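Local coordinates for SLT domain-containing protein (Bdellovibrio bacteriovorus HD100, PDB 6TAB), which probably cleaves peptidoglycan as a lysozyme-like hydrolase with altered substrate specificity that facilitates the predator's exit from its prey cell, at residues N178-G183 with D205-R210; Q171-S176 with A226-V231. One frame throughout, in Å; residues are numbered along the deposited sequence. Where two conformers were deposited one is given.

Contact 1 (N178-G183 with D205-R210); sequences NAYGCG and DRWVSR
R206 lies flat on the ring of Y180 in a cation-pi stack, the guanidinium and ring centres 4.0 Å apart. The two planes are tilted by only 24°. The arginine leaves helix 193-211 toward the loop with CG anti to the backbone N (chi1 -176°), runs out extended and then bends at chi3, which brings the planar end down over the CD2-CE2 side of the tyrosine. CZ sits 3.5 Å from CE2 of Y180, and NE and both terminal nitrogens lie over the same face. At the edge of the guanidinium, in its plane, NH2 of R206 comes to 3.2 Å from the carbonyl O of A179, which puts the cation next to a backbone oxygen as well as over a pi face.

The loop presents the tyrosine at the point where helix 174-178 ends: a type I turn runs from N178 to G181, closed by G181 N to N178 O at 3.0 Å, and G181, with positive phi, completes a Schellman motif. Just beyond it, C182 is tied by a disulfide to C199, so this turn is also fastened covalently to the helix that carries R206.

W207, the next residue on that helix, meets the same ring at its edge, at the hydroxyl. Its indole N-H gives a hydrogen bond to the hydroxyl of Y180, NE1 to OH 2.8 Å and 158° at the hydrogen, with the oxygen nearly in the indole plane. The two aromatic side chains cross at about a right angle, and beside that bond the carbons CD1 of W207 and CE2 of Y180 come to 4.2 Å. From the preceding turn of helix 193-211, I203 also touches Y180.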
loop_
_atom_site.group_PDB
_atom_site.type_symbol
_atom_site.label_atom_id
_atom_site.label_comp_id
_atom_site.label_asym_id
_atom_site.label_seq_id
_atom_site.Cartn_x
_atom_site.Cartn_y
_atom_site.Cartn_z
ATOM N N ASN A 178 -1.734 10.920 -10.248
ATOM C CA ASN A 178 -2.638 11.019 -11.398
ATOM C C ASN A 178 -2.044 10.309 -12.641
ATOM O O ASN A 178 -2.821 9.839 -13.487
ATOM C CB ASN A 178 -3.052 12.473 -11.666
ATOM C CG ASN A 178 -4.235 12.941 -10.831
ATOM O OD1 ASN A 178 -4.900 12.118 -10.173
ATOM N ND2 ASN A 178 -4.508 14.249 -10.878
ATOM N N ALA A 179 -0.724 10.095 -12.702
ATOM C CA ALA A 179 -0.092 9.272 -13.778
ATOM C C ALA A 179 -0.509 7.783 -13.707
ATOM O O ALA A 179 -0.265 7.018 -14.654
ATOM C CB ALA A 179 1.402 9.415 -13.705
ATOM N N TYR A 180 -1.078 7.338 -12.573
ATOM C CA TYR A 180 -1.610 5.955 -12.421
ATOM C C TYR A 180 -3.122 5.869 -12.721
ATOM O O TYR A 180 -3.737 4.806 -12.567
ATOM C CB TYR A 180 -1.372 5.416 -11.005
ATOM C CG TYR A 180 0.079 5.195 -10.644
ATOM C CD1 TYR A 180 0.848 6.228 -10.147
ATOM C CD2 TYR A 180 0.688 3.950 -10.788
ATOM C CE1 TYR A 180 2.182 6.051 -9.822
ATOM C CE2 TYR A 180 2.031 3.765 -10.478
ATOM C CZ TYR A 180 2.792 4.821 -9.991
ATOM O OH TYR A 180 4.117 4.708 -9.660
ATOM N N GLY A 181 -3.769 6.994 -13.051
ATOM C CA GLY A 181 -5.191 7.011 -13.376
ATOM C C GLY A 181 -6.092 7.237 -12.169
ATOM O O GLY A 181 -7.266 6.927 -12.221
ATOM N N CYS A 182 -5.534 7.777 -11.084
ATOM C CA CYS A 182 -6.226 7.975 -9.812
ATOM C C CYS A 182 -7.345 9.023 -9.939
ATOM O O CYS A 182 -8.306 8.961 -9.140
ATOM C CB CYS A 182 -5.222 8.271 -8.683
ATOM S SG CYS A 182 -4.125 6.845 -8.364
ATOM N N GLY A 183 -7.254 9.953 -10.912
ATOM C CA GLY A 183 -8.299 10.930 -11.163
ATOM C C GLY A 183 -8.621 11.840 -9.967
ATOM O O GLY A 183 -9.783 12.147 -9.729
ATOM N N ASP A 205 -1.000 -2.465 -8.054
ATOM C CA ASP A 205 -1.468 -3.269 -9.197
ATOM C C ASP A 205 -0.500 -3.135 -10.401
ATOM O O ASP A 205 -0.269 -4.120 -11.142
ATOM C CB ASP A 205 -2.901 -2.902 -9.613
ATOM C CG ASP A 205 -3.520 -3.815 -10.655
ATOM O OD1 ASP A 205 -3.956 -4.932 -10.257
ATOM O OD2 ASP A 205 -3.598 -3.406 -11.846
ATOM N N ARG A 206 0.058 -1.973 -10.616
ATOM C CA ARG A 206 1.006 -1.786 -11.691
ATOM C C ARG A 206 2.341 -2.452 -11.372
ATOM O O ARG A 206 2.788 -3.281 -12.139
ATOM C CB ARG A 206 1.266 -0.298 -11.967
ATOM C CG ARG A 206 2.212 -0.128 -13.175
ATOM C CD ARG A 206 2.924 1.169 -13.332
ATOM N NE ARG A 206 2.063 2.210 -13.773
ATOM C CZ ARG A 206 2.418 3.510 -13.940
ATOM N NH1 ARG A 206 3.653 4.005 -13.684
ATOM N NH2 ARG A 206 1.485 4.335 -14.313
ATOM N N TRP A 207 2.974 -2.103 -10.244
ATOM C CA TRP A 207 4.376 -2.531 -10.023
ATOM C C TRP A 207 4.532 -3.978 -9.526
ATOM O O TRP A 207 5.497 -4.656 -9.924
ATOM C CB TRP A 207 5.138 -1.558 -9.133
ATOM C CG TRP A 207 5.249 -0.172 -9.681
ATOM C CD1 TRP A 207 4.810 0.967 -9.072
ATOM C CD2 TRP A 207 5.875 0.229 -10.897
ATOM N NE1 TRP A 207 5.127 2.050 -9.823
ATOM C CE2 TRP A 207 5.749 1.639 -10.973
ATOM C CE3 TRP A 207 6.509 -0.445 -11.940
ATOM C CZ2 TRP A 207 6.285 2.395 -12.006
ATOM C CZ3 TRP A 207 7.015 0.306 -12.983
ATOM C CH2 TRP A 207 6.889 1.698 -13.027
ATOM N N VAL A 208 3.688 -4.438 -8.583
ATOM C CA VAL A 208 3.805 -5.824 -8.125
ATOM C C VAL A 208 3.603 -6.783 -9.318
ATOM O O VAL A 208 4.316 -7.786 -9.449
ATOM C CB VAL A 208 2.896 -6.121 -6.914
ATOM C CG1 VAL A 208 3.007 -7.586 -6.460
ATOM C CG2 VAL A 208 3.223 -5.197 -5.733
ATOM N N SER A 209 2.659 -6.492 -10.282
ATOM C CA SER A 209 2.357 -7.339 -11.471
ATOM C C SER A 209 3.444 -7.249 -12.561
ATOM O O SER A 209 3.735 -8.264 -13.234
ATOM C CB SER A 209 0.985 -7.019 -12.036
ATOM O OG SER A 209 0.710 -7.790 -13.196
ATOM N N ARG A 210 4.000 -6.036 -12.663
ATOM C CA ARG A 210 5.080 -5.864 -13.702
ATOM C C ARG A 210 6.366 -6.557 -13.217
ATOM O O ARG A 210 7.111 -7.182 -14.022
ATOM C CB ARG A 210 5.358 -4.376 -13.992
ATOM C CG ARG A 210 6.511 -4.044 -14.944
ATOM C CD ARG A 210 6.776 -2.547 -15.105
ATOM N NE ARG A 210 7.769 -2.219 -16.137
ATOM C CZ ARG A 210 7.494 -1.839 -17.382
ATOM N NH1 ARG A 210 6.244 -1.696 -17.787
ATOM N NH2 ARG A 210 8.477 -1.606 -18.235
#

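Contact 2 (Q171-S176 with A226-V231); sequences QISIES and ARYWSV
A single tyrosine, Y228, reaches from the loop between strand 221-222 and helix 238-248 into the start of helix 174-178, a partly buried polar contact within the lysozyme-like SLT domain. A chi1 of -163° swings the ring away from its own N and out to 171-176, which it meets chiefly through the hydroxyl. OH of Y228 and OG of S176 are 2.8 Å apart in a hydrogen bond that either could donate, with the serine oxygen near the plane of the ring. The backbone N of S173 adds a weak, long bond to the same hydroxyl, N to OH 3.4 Å but fairly straight at 164°. S173 and S176 are themselves joined, OG to OG 2.8 Å, so a chain of three hydroxyls runs across the first turn of the helix. S173 holds the N-cap position, yet its side chain makes no capping bond.

I172 supplies the apolar part. Its side chain crosses that of Y228 at about a right angle, and CG2 of I172 stands 3.7 Å from OH of Y228. CG1 of I172 is 4.2 Å from CE1 of Y228, while the carbonyl O of Q171 lies at the ring edge. The geometry fits a G1 beta bulge, Q171 and I172 both facing R167, in the link between strand 163-167 and helix 174-178. CD1 of Y228 lies over one face of the W229 indole, 3.6 Å above its plane. Helix 193-211 borders the contact, I203 touching both Y228 and W229 and C199 touching I172, while helix 125-144 meets Q171 and W229 through E143.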
loop_
_atom_site.group_PDB
_atom_site.type_symbol
_atom_site.label_atom_id
_atom_site.label_comp_id
_atom_site.label_asym_id
_atom_site.label_seq_id
_atom_site.Cartn_x
_atom_site.Cartn_y
_atom_site.Cartn_z
ATOM N N GLN A 171 0.435 9.010 1.838
ATOM C CA GLN A 171 1.428 10.042 1.482
ATOM C C GLN A 171 1.709 9.994 -0.047
ATOM O O GLN A 171 2.854 9.901 -0.508
ATOM C CB GLN A 171 2.667 9.958 2.381
ATOM C CG GLN A 171 2.340 10.389 3.832
ATOM C CD GLN A 171 2.089 11.881 3.937
ATOM O OE1 GLN A 171 3.032 12.684 3.944
ATOM N NE2 GLN A 171 0.822 12.279 4.004
ATOM N N ILE A 172 0.620 10.124 -0.811
ATOM C CA ILE A 172 0.622 10.183 -2.282
ATOM C C ILE A 172 0.596 11.656 -2.682
ATOM O O ILE A 172 0.056 12.499 -1.960
ATOM C CB ILE A 172 -0.566 9.379 -2.861
ATOM C CG1 ILE A 172 -0.407 7.880 -2.495
ATOM C CG2 ILE A 172 -0.743 9.595 -4.373
ATOM C CD1 ILE A 172 -1.650 7.030 -2.720
ATOM N N SER A 173 1.174 11.980 -3.838
ATOM C CA SER A 173 1.162 13.339 -4.385
ATOM C C SER A 173 0.342 13.416 -5.685
ATOM O O SER A 173 0.142 12.400 -6.372
ATOM C CB SER A 173 2.583 13.890 -4.568
ATOM O OG SER A 173 3.453 12.949 -5.162
ATOM N N ILE A 174 -0.156 14.616 -5.999
ATOM C CA ILE A 174 -1.171 14.707 -7.045
ATOM C C ILE A 174 -0.590 14.416 -8.453
ATOM O O ILE A 174 -1.259 13.712 -9.229
ATOM C CB ILE A 174 -1.947 16.028 -6.990
ATOM C CG1 ILE A 174 -3.181 15.994 -7.889
ATOM C CG2 ILE A 174 -1.074 17.242 -7.289
ATOM C CD1 ILE A 174 -4.199 17.083 -7.570
ATOM N N GLU A 175 0.603 14.921 -8.803
ATOM C CA GLU A 175 1.152 14.695 -10.159
ATOM C C GLU A 175 1.495 13.198 -10.309
ATOM O O GLU A 175 1.093 12.523 -11.290
ATOM C CB GLU A 175 2.324 15.649 -10.433
ATOM C CG GLU A 175 2.903 15.540 -11.831
ATOM C CD GLU A 175 3.901 16.625 -12.193
ATOM O OE1 GLU A 175 4.954 16.709 -11.556
ATOM O OE2 GLU A 175 3.634 17.352 -13.148
ATOM N N SER A 176 2.306 12.667 -9.391
ATOM C CA SER A 176 2.722 11.261 -9.501
ATOM C C SER A 176 1.511 10.324 -9.435
ATOM O O SER A 176 1.410 9.357 -10.220
ATOM C CB SER A 176 3.790 10.899 -8.484
ATOM O OG SER A 176 3.273 10.972 -7.168
ATOM N N ALA A 226 8.122 -1.004 -3.410
ATOM C CA ALA A 226 9.313 -0.178 -3.065
ATOM C C ALA A 226 9.640 0.827 -4.185
ATOM O O ALA A 226 10.409 1.754 -3.961
ATOM C CB ALA A 226 10.497 -1.062 -2.741
ATOM N N ARG A 227 9.082 0.652 -5.406
ATOM C CA ARG A 227 9.238 1.716 -6.451
ATOM C C ARG A 227 8.678 3.066 -5.947
ATOM O O ARG A 227 9.233 4.132 -6.283
ATOM C CB ARG A 227 8.505 1.311 -7.744
ATOM C CG ARG A 227 9.091 0.119 -8.498
ATOM C CD ARG A 227 9.244 0.381 -9.953
ATOM N NE ARG A 227 9.676 -0.784 -10.698
ATOM C CZ ARG A 227 10.159 -0.672 -11.934
ATOM N NH1 ARG A 227 10.522 0.528 -12.416
ATOM N NH2 ARG A 227 10.318 -1.768 -12.658
ATOM N N TYR A 228 7.589 3.049 -5.159
ATOM C CA TYR A 228 6.872 4.293 -4.755
ATOM C C TYR A 228 7.139 4.654 -3.278
ATOM O O TYR A 228 7.302 5.841 -2.980
ATOM C CB TYR A 228 5.354 4.157 -4.995
ATOM C CG TYR A 228 4.629 5.492 -4.997
ATOM C CD1 TYR A 228 4.125 6.052 -3.820
ATOM C CD2 TYR A 228 4.479 6.225 -6.174
ATOM C CE1 TYR A 228 3.535 7.310 -3.807
ATOM C CE2 TYR A 228 3.883 7.472 -6.176
ATOM C CZ TYR A 228 3.430 8.034 -4.991
ATOM O OH TYR A 228 2.853 9.287 -4.978
ATOM N N TRP A 229 7.130 3.665 -2.366
ATOM C CA TRP A 229 7.098 3.938 -0.888
ATOM C C TRP A 229 8.425 3.580 -0.201
ATOM O O TRP A 229 8.879 2.426 -0.215
ATOM C CB TRP A 229 5.938 3.195 -0.212
ATOM C CG TRP A 229 4.566 3.707 -0.516
ATOM C CD1 TRP A 229 3.974 4.808 0.033
ATOM C CD2 TRP A 229 3.589 3.131 -1.412
ATOM N NE1 TRP A 229 2.713 4.982 -0.471
ATOM C CE2 TRP A 229 2.431 3.950 -1.333
ATOM C CE3 TRP A 229 3.572 2.011 -2.275
ATOM C CZ2 TRP A 229 1.260 3.635 -2.039
ATOM C CZ3 TRP A 229 2.416 1.701 -2.954
ATOM C CH2 TRP A 229 1.288 2.515 -2.859
ATOM N N SER A 230 8.992 4.565 0.507
ATOM C CA SER A 230 10.226 4.380 1.273
ATOM C C SER A 230 10.072 3.342 2.403
ATOM O O SER A 230 11.027 2.625 2.723
ATOM C CB SER A 230 10.690 5.718 1.814
ATOM O OG SER A 230 9.799 6.201 2.833
ATOM N N VAL A 231 8.863 3.222 2.982
ATOM C CA VAL A 231 8.620 2.290 4.125
ATOM C C VAL A 231 8.749 0.827 3.680
ATOM O O VAL A 231 8.942 -0.047 4.533
ATOM C CB VAL A 231 7.283 2.542 4.857
ATOM C CG1 VAL A 231 7.271 3.935 5.494
ATOM C CG2 VAL A 231 6.047 2.259 3.997
#

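In the fold
Following the chain from the N terminus, after helices 87-101, 113-116 and 125-144 comes the hairpin 151-154/163-167, then 171-176, which opens contact 2 at the start of helix 174-178. The turn at 178-183 follows at once, and contact 1 closes the shorter loop when helix 193-211 returns past it. Contact 2 closes only after strands 217-218 and 221-222, at 226-231, so contact 1 is nested inside its loop. Their centres lie about 11 Å apart and the two touch, through W207 against R227 and Y180 against Y228. Together they tie both ends of helix 174-178, one to helix 193-211 and the other to the loop before helix 238-248.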